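Local structure of erythrocyte binding antigen 140 (Plasmodium falciparum, 4GF2) at residues F97-I102 with E173-L178; P37-Q42 with N177-E182. The protein probably binds a host erythrocyte surface receptor, likely glycophorin C, through a region that contains two Duffy binding (DBL) domains. The protein carries 3 engineered substitutions. All blocks are in the same frame, centred on the assembly; numbering follows the deposited sequence.

In the fold
Contacts 1 and 2 lie in the first of the two Duffy binding domains, their centres about 10 Å apart, and both use the N-terminal part of helix 175-202. Contact 1 sets the C-terminal end of helix 83-101 against the start of that helix; contact 2 brings the short helix 38-41 against its next turn, and Asn177 and Leu178 belong to both. A salt bridge joins the two directly, Glu173 OE2 to Lys181 NZ at 2.8 Å. Asp96, on helix 83-101, reaches Arg39, Trp179 and Gln175. Glycerol, probably from the crystallisation liquor, is bound near each contact, with nearest atoms about 3 Å from the Glu173 side chain at contact 1 and about 4 Å from that of Glu182 at contact 2.

Contact 1 (F97-I102 with E173-L178); sequences FRNSFI and EPQINL
The last turn of helix 83-101 comes up to the start of helix 175-202, closest at Asn99 and Gln175, whose CA atoms are 6.4 Å apart. Asn99 carries the contact. Its CG stands anti to the carbonyl carbon (chi1 -73°), which sends the amide at the other segment. There ND2 gives a weak but fairly straight hydrogen bond to the backbone O of Glu173, 3.5 Å long with an N-H...O angle of 163°. The same nitrogen packs against the helix start, 3.4 Å from Gln175 CA, with Leu178 CD1 at 4.2 Å as a looser apolar neighbour. Arg98 runs out extended alongside, CG anti to its backbone N, and Ile102 CD1 lies over the centre of one guanidinium face, 3.7 Å above the plane. Gln175 is extended too, and its amide is held elsewhere: OE1 accepts from Met106 N, while NE2 donates to Asp96 and Asp105. Asp104 OD2 takes the backbone N of Gln175 at the first turn, and the carboxylate of Glu173 forms a salt bridge with Lys181. The result is a polar junction between a helix end and a helix start, the latter with Pro174 at its N-cap, in the mainly helical fold of a Duffy binding domain.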
ATOM      1  N   PHE A  97       2.935 -40.288  12.576  1.00 36.97           N
ATOM      2  CA  PHE A  97       2.884 -41.291  13.636  1.00 38.00           C
ATOM      3  C   PHE A  97       4.230 -42.002  13.716  1.00 40.39           C
ATOM      4  O   PHE A  97       4.768 -42.217  14.803  1.00 42.25           O
ATOM      5  CB  PHE A  97       1.772 -42.317  13.397  1.00 38.18           C
ATOM      6  CG  PHE A  97       0.408 -41.861  13.843  1.00 38.80           C
ATOM      7  CD1 PHE A  97       0.176 -41.517  15.163  1.00 40.45           C
ATOM      8  CD2 PHE A  97      -0.649 -41.800  12.944  1.00 37.86           C
ATOM      9  CE1 PHE A  97      -1.083 -41.102  15.576  1.00 40.02           C
ATOM     10  CE2 PHE A  97      -1.905 -41.392  13.350  1.00 37.60           C
ATOM     11  CZ  PHE A  97      -2.122 -41.041  14.669  1.00 38.49           C
ATOM     12  N   ARG A  98       4.772 -42.355  12.553  1.00 41.43           N
ATOM     13  CA  ARG A  98       6.059 -43.038  12.486  1.00 44.02           C
ATOM     14  C   ARG A  98       7.188 -42.145  12.973  1.00 44.37           C
ATOM     15  O   ARG A  98       7.974 -42.530  13.841  1.00 46.31           O
ATOM     16  CB  ARG A  98       6.354 -43.466  11.049  1.00 45.32           C
ATOM     17  CG  ARG A  98       7.747 -44.054  10.852  1.00 48.25           C
ATOM     18  CD  ARG A  98       8.002 -44.381   9.394  1.00 49.09           C
ATOM     19  NE  ARG A  98       9.343 -44.916   9.178  1.00 52.29           N
ATOM     20  CZ  ARG A  98      10.407 -44.191   8.837  1.00 55.03           C
ATOM     21  NH1 ARG A  98      10.315 -42.880   8.657  1.00 57.19           N
ATOM     22  NH2 ARG A  98      11.578 -44.787   8.670  1.00 55.77           N
ATOM     23  N   ASN A  99       7.264 -40.946  12.407  1.00 41.79           N
ATOM     24  CA  ASN A  99       8.404 -40.069  12.642  1.00 40.27           C
ATOM     25  C   ASN A  99       8.428 -39.436  14.032  1.00 40.65           C
ATOM     26  O   ASN A  99       9.495 -39.183  14.578  1.00 40.27           O
ATOM     27  CB  ASN A  99       8.476 -39.005  11.550  1.00 40.07           C
ATOM     28  CG  ASN A  99       8.947 -39.575  10.226  1.00 41.18           C
ATOM     29  OD1 ASN A  99       9.584 -40.624  10.191  1.00 40.55           O
ATOM     30  ND2 ASN A  99       8.643 -38.886   9.136  1.00 43.00           N
ATOM     31  N   SER A 100       7.259 -39.185  14.606  1.00 40.39           N
ATOM     32  CA  SER A 100       7.195 -38.680  15.972  1.00 45.08           C
ATOM     33  C   SER A 100       7.445 -39.811  16.964  1.00 47.33           C
ATOM     34  O   SER A 100       7.728 -39.573  18.141  1.00 51.29           O
ATOM     35  CB  SER A 100       5.838 -38.032  16.247  1.00 46.00           C
ATOM     36  OG  SER A 100       4.785 -38.969  16.108  1.00 45.51           O
ATOM     37  N   PHE A 101       7.334 -41.043  16.481  1.00 44.92           N
ATOM     38  CA  PHE A 101       7.580 -42.209  17.314  1.00 44.29           C
ATOM     39  C   PHE A 101       9.064 -42.573  17.334  1.00 46.48           C
ATOM     40  O   PHE A 101       9.572 -43.047  18.350  1.00 49.94           O
ATOM     41  CB  PHE A 101       6.749 -43.397  16.826  1.00 41.49           C
ATOM     42  CG  PHE A 101       6.943 -44.646  17.638  1.00 43.56           C
ATOM     43  CD1 PHE A 101       6.546 -44.694  18.965  1.00 46.21           C
ATOM     44  CD2 PHE A 101       7.520 -45.773  17.076  1.00 46.19           C
ATOM     45  CE1 PHE A 101       6.724 -45.840  19.718  1.00 50.01           C
ATOM     46  CE2 PHE A 101       7.697 -46.923  17.821  1.00 49.89           C
ATOM     47  CZ  PHE A 101       7.300 -46.957  19.143  1.00 51.93           C
ATOM     48  N   ILE A 102       9.759 -42.344  16.220  1.00 45.94           N
ATOM     49  CA  ILE A 102      11.163 -42.741  16.109  1.00 49.55           C
ATOM     50  C   ILE A 102      12.132 -41.566  16.236  1.00 53.54           C
ATOM     51  O   ILE A 102      13.285 -41.655  15.811  1.00 58.40           O
ATOM     52  CB  ILE A 102      11.447 -43.495  14.791  1.00 48.74           C
ATOM     53  CG1 ILE A 102      11.258 -42.574  13.582  1.00 47.40           C
ATOM     54  CG2 ILE A 102      10.552 -44.722  14.684  1.00 46.82           C
ATOM     55  CD1 ILE A 102      11.579 -43.237  12.254  1.00 46.79           C
ATOM     56  N   GLU A 173      10.159 -41.813   4.469  1.00 47.42           N
ATOM     57  CA  GLU A 173      11.013 -40.684   4.118  1.00 49.20           C
ATOM     58  C   GLU A 173      11.177 -39.776   5.331  1.00 45.97           C
ATOM     59  O   GLU A 173      10.321 -39.757   6.214  1.00 45.89           O
ATOM     60  CB  GLU A 173      10.391 -39.861   2.991  1.00 52.45           C
ATOM     61  CG  GLU A 173       9.956 -40.634   1.767  1.00 58.10           C
ATOM     62  CD  GLU A 173       9.442 -39.710   0.674  1.00 64.20           C
ATOM     63  OE1 GLU A 173       8.416 -40.030   0.039  1.00 64.02           O
ATOM     64  OE2 GLU A 173      10.067 -38.652   0.451  1.00 69.24           O
ATOM     65  N   PRO A 174      12.271 -39.006   5.373  1.00 43.39           N
ATOM     66  CA  PRO A 174      12.436 -38.018   6.441  1.00 44.70           C
ATOM     67  C   PRO A 174      11.227 -37.094   6.542  1.00 45.86           C
ATOM     68  O   PRO A 174      10.612 -36.777   5.522  1.00 45.89           O
ATOM     69  CB  PRO A 174      13.673 -37.236   5.997  1.00 45.44           C
ATOM     70  CG  PRO A 174      14.456 -38.217   5.194  1.00 45.06           C
ATOM     71  CD  PRO A 174      13.439 -39.050   4.475  1.00 43.07           C
ATOM     72  N   GLN A 175      10.898 -36.664   7.755  1.00 46.25           N
ATOM     73  CA  GLN A 175       9.715 -35.845   7.972  1.00 43.74           C
ATOM     74  C   GLN A 175       9.748 -34.573   7.133  1.00 44.80           C
ATOM     75  O   GLN A 175       8.738 -34.181   6.542  1.00 44.79           O
ATOM     76  CB  GLN A 175       9.573 -35.472   9.448  1.00 40.97           C
ATOM     77  CG  GLN A 175       8.364 -34.592   9.718  1.00 38.30           C
ATOM     78  CD  GLN A 175       8.195 -34.256  11.180  1.00 38.78           C
ATOM     79  OE1 GLN A 175       9.011 -33.548  11.762  1.00 39.99           O
ATOM     80  NE2 GLN A 175       7.126 -34.762  11.785  1.00 38.09           N
ATOM     81  N   ILE A 176      10.906 -33.930   7.086  1.00 45.57           N
ATOM     82  CA  ILE A 176      11.018 -32.637   6.421  1.00 45.24           C
ATOM     83  C   ILE A 176      10.789 -32.749   4.918  1.00 45.38           C
ATOM     84  O   ILE A 176      10.298 -31.812   4.289  1.00 46.25           O
ATOM     85  CB  ILE A 176      12.385 -31.985   6.680  1.00 47.61           C
ATOM     86  CG1 ILE A 176      12.345 -30.523   6.240  1.00 51.90           C
ATOM     87  CG2 ILE A 176      13.490 -32.750   5.958  1.00 48.77           C
ATOM     88  CD1 ILE A 176      13.524 -29.740   6.705  1.00 57.52           C
ATOM     89  N   ASN A 177      11.148 -33.889   4.344  1.00 45.45           N
ATOM     90  CA  ASN A 177      10.866 -34.136   2.938  1.00 47.46           C
ATOM     91  C   ASN A 177       9.355 -34.220   2.732  1.00 46.53           C
ATOM     92  O   ASN A 177       8.798 -33.581   1.836  1.00 47.44           O
ATOM     93  CB  ASN A 177      11.548 -35.422   2.461  1.00 49.22           C
ATOM     94  CG  ASN A 177      13.069 -35.361   2.576  1.00 51.78           C
ATOM     95  OD1 ASN A 177      13.615 -34.720   3.478  1.00 51.36           O
ATOM     96  ND2 ASN A 177      13.758 -36.030   1.657  1.00 54.82           N
ATOM     97  N   LEU A 178       8.694 -34.995   3.587  1.00 44.16           N
ATOM     98  CA  LEU A 178       7.248 -35.160   3.513  1.00 40.93           C
ATOM     99  C   LEU A 178       6.523 -33.843   3.779  1.00 39.82           C
ATOM    100  O   LEU A 178       5.528 -33.543   3.124  1.00 37.62           O
ATOM    101  CB  LEU A 178       6.777 -36.228   4.502  1.00 38.50           C
ATOM    102  CG  LEU A 178       7.292 -37.644   4.237  1.00 38.83           C
ATOM    103  CD1 LEU A 178       6.870 -38.606   5.342  1.00 40.05           C
ATOM    104  CD2 LEU A 178       6.812 -38.141   2.887  1.00 38.00           C
TER

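Contact 2 (P37-Q42 with N177-E182); sequences PDRKIQ and NLWIKE
Arg39 and Glu182 form a side-on, two-pronged salt bridge, the polar half of a buried contact in the mainly helical Duffy binding fold. Arg39 NE meets Glu182 OE2 at 3.0 Å in an almost straight bond (175°), and Arg39 NH2 meets Glu182 OE1 at 2.9 Å. Both oxygens use their syn lone pairs and lie near the guanidinium plane, although the two planar groups are twisted 30° apart. The arginine bends at chi3 to turn this edge to the carboxylate, whereas Glu182 comes straight off its helix, extended, with CG anti to its backbone N. The apolar half is Pro37 on Trp179: Pro37 CD sits over the six-membered ring of Trp179 in a CH-pi contact, 3.5 Å from the centroid and only 5° off the ring normal. Lys40 adds its aliphatic part, CG lying 3.9 Å from Trp179 CZ2, before its chain bends and carries NZ to Asp107 and Asp105.

Farther out, Trp23 of strand 23-27 packs against Pro37, and helix 83-101 positions Arg39 and Trp179. Ser93 OG binds Arg39 NH1. Arg39 NH2 is shared by two carboxylates, Glu182 and Asp96, which would be expected to offset its charge in this buried place. Asp96 makes its salt bridge to Arg39 NH2 through OD2, while its OD1 accepts the indole NE1 of Trp179.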
ATOM      1  N   PRO A  37       2.498 -28.231  10.346  1.00 44.48           N
ATOM      2  CA  PRO A  37       1.135 -28.207   9.810  1.00 42.85           C
ATOM      3  C   PRO A  37       0.104 -28.459  10.905  1.00 41.43           C
ATOM      4  O   PRO A  37       0.348 -29.249  11.817  1.00 39.99           O
ATOM      5  CB  PRO A  37       1.141 -29.356   8.799  1.00 40.89           C
ATOM      6  CG  PRO A  37       2.161 -30.306   9.317  1.00 39.91           C
ATOM      7  CD  PRO A  37       3.212 -29.474  10.000  1.00 42.59           C
ATOM      8  N   ASP A  38      -1.036 -27.787  10.821  1.00 42.60           N
ATOM      9  CA  ASP A  38      -2.077 -27.954  11.823  1.00 44.73           C
ATOM     10  C   ASP A  38      -2.510 -29.422  11.884  1.00 40.25           C
ATOM     11  O   ASP A  38      -2.926 -29.918  12.933  1.00 38.62           O
ATOM     12  CB  ASP A  38      -3.268 -27.052  11.503  1.00 51.02           C
ATOM     13  CG  ASP A  38      -4.085 -26.710  12.731  1.00 56.23           C
ATOM     14  OD1 ASP A  38      -3.517 -26.727  13.841  1.00 57.34           O
ATOM     15  OD2 ASP A  38      -5.291 -26.416  12.587  1.00 59.02           O
ATOM     16  N   ARG A  39      -2.396 -30.118  10.759  1.00 38.79           N
ATOM     17  CA  ARG A  39      -2.741 -31.532  10.722  1.00 37.12           C
ATOM     18  C   ARG A  39      -1.907 -32.299  11.744  1.00 37.88           C
ATOM     19  O   ARG A  39      -2.411 -33.195  12.419  1.00 39.32           O
ATOM     20  CB  ARG A  39      -2.528 -32.115   9.325  1.00 35.45           C
ATOM     21  CG  ARG A  39      -2.858 -33.609   9.236  1.00 34.91           C
ATOM     22  CD  ARG A  39      -2.263 -34.253   7.994  1.00 36.32           C
ATOM     23  NE  ARG A  39      -0.871 -33.862   7.802  1.00 36.79           N
ATOM     24  CZ  ARG A  39       0.152 -34.323   8.514  1.00 35.61           C
ATOM     25  NH1 ARG A  39      -0.039 -35.208   9.482  1.00 36.11           N
ATOM     26  NH2 ARG A  39       1.376 -33.891   8.252  1.00 34.75           N
ATOM     27  N   LYS A  40      -0.631 -31.942  11.854  1.00 37.63           N
ATOM     28  CA  LYS A  40       0.267 -32.577  12.813  1.00 38.61           C
ATOM     29  C   LYS A  40      -0.060 -32.140  14.241  1.00 42.80           C
ATOM     30  O   LYS A  40      -0.031 -32.944  15.168  1.00 45.63           O
ATOM     31  CB  LYS A  40       1.724 -32.242  12.487  1.00 39.10           C
ATOM     32  CG  LYS A  40       2.726 -32.743  13.521  1.00 42.15           C
ATOM     33  CD  LYS A  40       2.669 -34.261  13.648  1.00 43.70           C
ATOM     34  CE  LYS A  40       3.823 -34.808  14.482  1.00 48.06           C
ATOM     35  NZ  LYS A  40       3.747 -34.394  15.910  1.00 51.75           N
ATOM     36  N   ILE A  41      -0.370 -30.863  14.413  1.00 42.91           N
ATOM     37  CA  ILE A  41      -0.741 -30.343  15.724  1.00 46.00           C
ATOM     38  C   ILE A  41      -1.926 -31.112  16.305  1.00 46.89           C
ATOM     39  O   ILE A  41      -1.981 -31.359  17.510  1.00 47.19           O
ATOM     40  CB  ILE A  41      -1.066 -28.838  15.653  1.00 47.08           C
ATOM     41  CG1 ILE A  41       0.217 -28.042  15.413  1.00 50.02           C
ATOM     42  CG2 ILE A  41      -1.733 -28.355  16.940  1.00 46.69           C
ATOM     43  CD1 ILE A  41      -0.020 -26.602  15.070  1.00 52.27           C
ATOM     44  N   GLN A  42      -2.861 -31.506  15.444  1.00 46.12           N
ATOM     45  CA  GLN A  42      -4.084 -32.163  15.897  1.00 44.80           C
ATOM     46  C   GLN A  42      -4.056 -33.678  15.730  1.00 42.31           C
ATOM     47  O   GLN A  42      -5.079 -34.344  15.902  1.00 43.38           O
ATOM     48  CB  GLN A  42      -5.293 -31.592  15.161  1.00 44.47           C
ATOM     49  CG  GLN A  42      -5.573 -30.136  15.486  1.00 47.46           C
ATOM     50  CD  GLN A  42      -7.003 -29.743  15.185  1.00 50.63           C
ATOM     51  OE1 GLN A  42      -7.403 -29.641  14.024  1.00 48.67           O
ATOM     52  NE2 GLN A  42      -7.786 -29.527  16.231  1.00 55.22           N
ATOM     53  N   ASN A 177      11.148 -33.889   4.344  1.00 45.45           N
ATOM     54  CA  ASN A 177      10.866 -34.136   2.938  1.00 47.46           C
ATOM     55  C   ASN A 177       9.355 -34.220   2.732  1.00 46.53           C
ATOM     56  O   ASN A 177       8.798 -33.581   1.836  1.00 47.44           O
ATOM     57  CB  ASN A 177      11.548 -35.422   2.461  1.00 49.22           C
ATOM     58  CG  ASN A 177      13.069 -35.361   2.576  1.00 51.78           C
ATOM     59  OD1 ASN A 177      13.615 -34.720   3.478  1.00 51.36           O
ATOM     60  ND2 ASN A 177      13.758 -36.030   1.657  1.00 54.82           N
ATOM     61  N   LEU A 178       8.694 -34.995   3.587  1.00 44.16           N
ATOM     62  CA  LEU A 178       7.248 -35.160   3.513  1.00 40.93           C
ATOM     63  C   LEU A 178       6.523 -33.843   3.779  1.00 39.82           C
ATOM     64  O   LEU A 178       5.528 -33.543   3.124  1.00 37.62           O
ATOM     65  CB  LEU A 178       6.777 -36.228   4.502  1.00 38.50           C
ATOM     66  CG  LEU A 178       7.292 -37.644   4.237  1.00 38.83           C
ATOM     67  CD1 LEU A 178       6.870 -38.606   5.342  1.00 40.05           C
ATOM     68  CD2 LEU A 178       6.812 -38.141   2.887  1.00 38.00           C
ATOM     69  N   TRP A 179       7.019 -33.054   4.728  1.00 41.46           N
ATOM     70  CA  TRP A 179       6.371 -31.785   5.059  1.00 42.35           C
ATOM     71  C   TRP A 179       6.489 -30.788   3.913  1.00 46.48           C
ATOM     72  O   TRP A 179       5.518 -30.125   3.558  1.00 49.01           O
ATOM     73  CB  TRP A 179       6.946 -31.184   6.339  1.00 40.12           C
ATOM     74  CG  TRP A 179       6.382 -31.789   7.585  1.00 37.77           C
ATOM     75  CD1 TRP A 179       5.677 -32.955   7.685  1.00 37.33           C
ATOM     76  CD2 TRP A 179       6.464 -31.255   8.912  1.00 37.42           C
ATOM     77  NE1 TRP A 179       5.325 -33.184   8.995  1.00 36.69           N
ATOM     78  CE2 TRP A 179       5.795 -32.154   9.767  1.00 36.26           C
ATOM     79  CE3 TRP A 179       7.044 -30.108   9.462  1.00 39.90           C
ATOM     80  CZ2 TRP A 179       5.688 -31.940  11.138  1.00 37.38           C
ATOM     81  CZ3 TRP A 179       6.940 -29.900  10.825  1.00 41.63           C
ATOM     82  CH2 TRP A 179       6.268 -30.810  11.647  1.00 40.32           C
ATOM     83  N   ILE A 180       7.677 -30.691   3.327  1.00 45.90           N
ATOM     84  CA  ILE A 180       7.879 -29.801   2.191  1.00 44.36           C
ATOM     85  C   ILE A 180       6.902 -30.152   1.065  1.00 45.28           C
ATOM     86  O   ILE A 180       6.252 -29.274   0.498  1.00 47.62           O
ATOM     87  CB  ILE A 180       9.337 -29.854   1.690  1.00 43.18           C
ATOM     88  CG1 ILE A 180      10.243 -29.066   2.642  1.00 43.77           C
ATOM     89  CG2 ILE A 180       9.449 -29.278   0.288  1.00 42.49           C
ATOM     90  CD1 ILE A 180      11.707 -29.045   2.246  1.00 47.12           C
ATOM     91  N   LYS A 181       6.789 -31.440   0.758  1.00 44.25           N
ATOM     92  CA  LYS A 181       5.885 -31.903  -0.287  1.00 44.21           C
ATOM     93  C   LYS A 181       4.444 -31.519   0.024  1.00 41.79           C
ATOM     94  O   LYS A 181       3.721 -31.026  -0.845  1.00 42.97           O
ATOM     95  CB  LYS A 181       5.982 -33.422  -0.440  1.00 46.22           C
ATOM     96  CG  LYS A 181       7.161 -33.910  -1.270  1.00 50.72           C
ATOM     97  CD  LYS A 181       7.562 -35.312  -0.842  1.00 53.36           C
ATOM     98  CE  LYS A 181       8.079 -36.137  -1.993  1.00 58.81           C
ATOM     99  NZ  LYS A 181       8.407 -37.517  -1.538  1.00 60.29           N
ATOM    100  N   GLU A 182       4.024 -31.768   1.261  1.00 39.80           N
ATOM    101  CA  GLU A 182       2.666 -31.461   1.684  1.00 39.94           C
ATOM    102  C   GLU A 182       2.431 -29.959   1.580  1.00 41.23           C
ATOM    103  O   GLU A 182       1.433 -29.515   1.014  1.00 42.35           O
ATOM    104  CB  GLU A 182       2.415 -31.936   3.123  1.00 40.14           C
ATOM    105  CG  GLU A 182       0.994 -31.651   3.629  1.00 42.20           C
ATOM    106  CD  GLU A 182       0.777 -32.049   5.079  1.00 44.28           C
ATOM    107  OE1 GLU A 182       1.758 -32.424   5.756  1.00 44.97           O
ATOM    108  OE2 GLU A 182      -0.384 -31.988   5.545  1.00 46.26           O
TER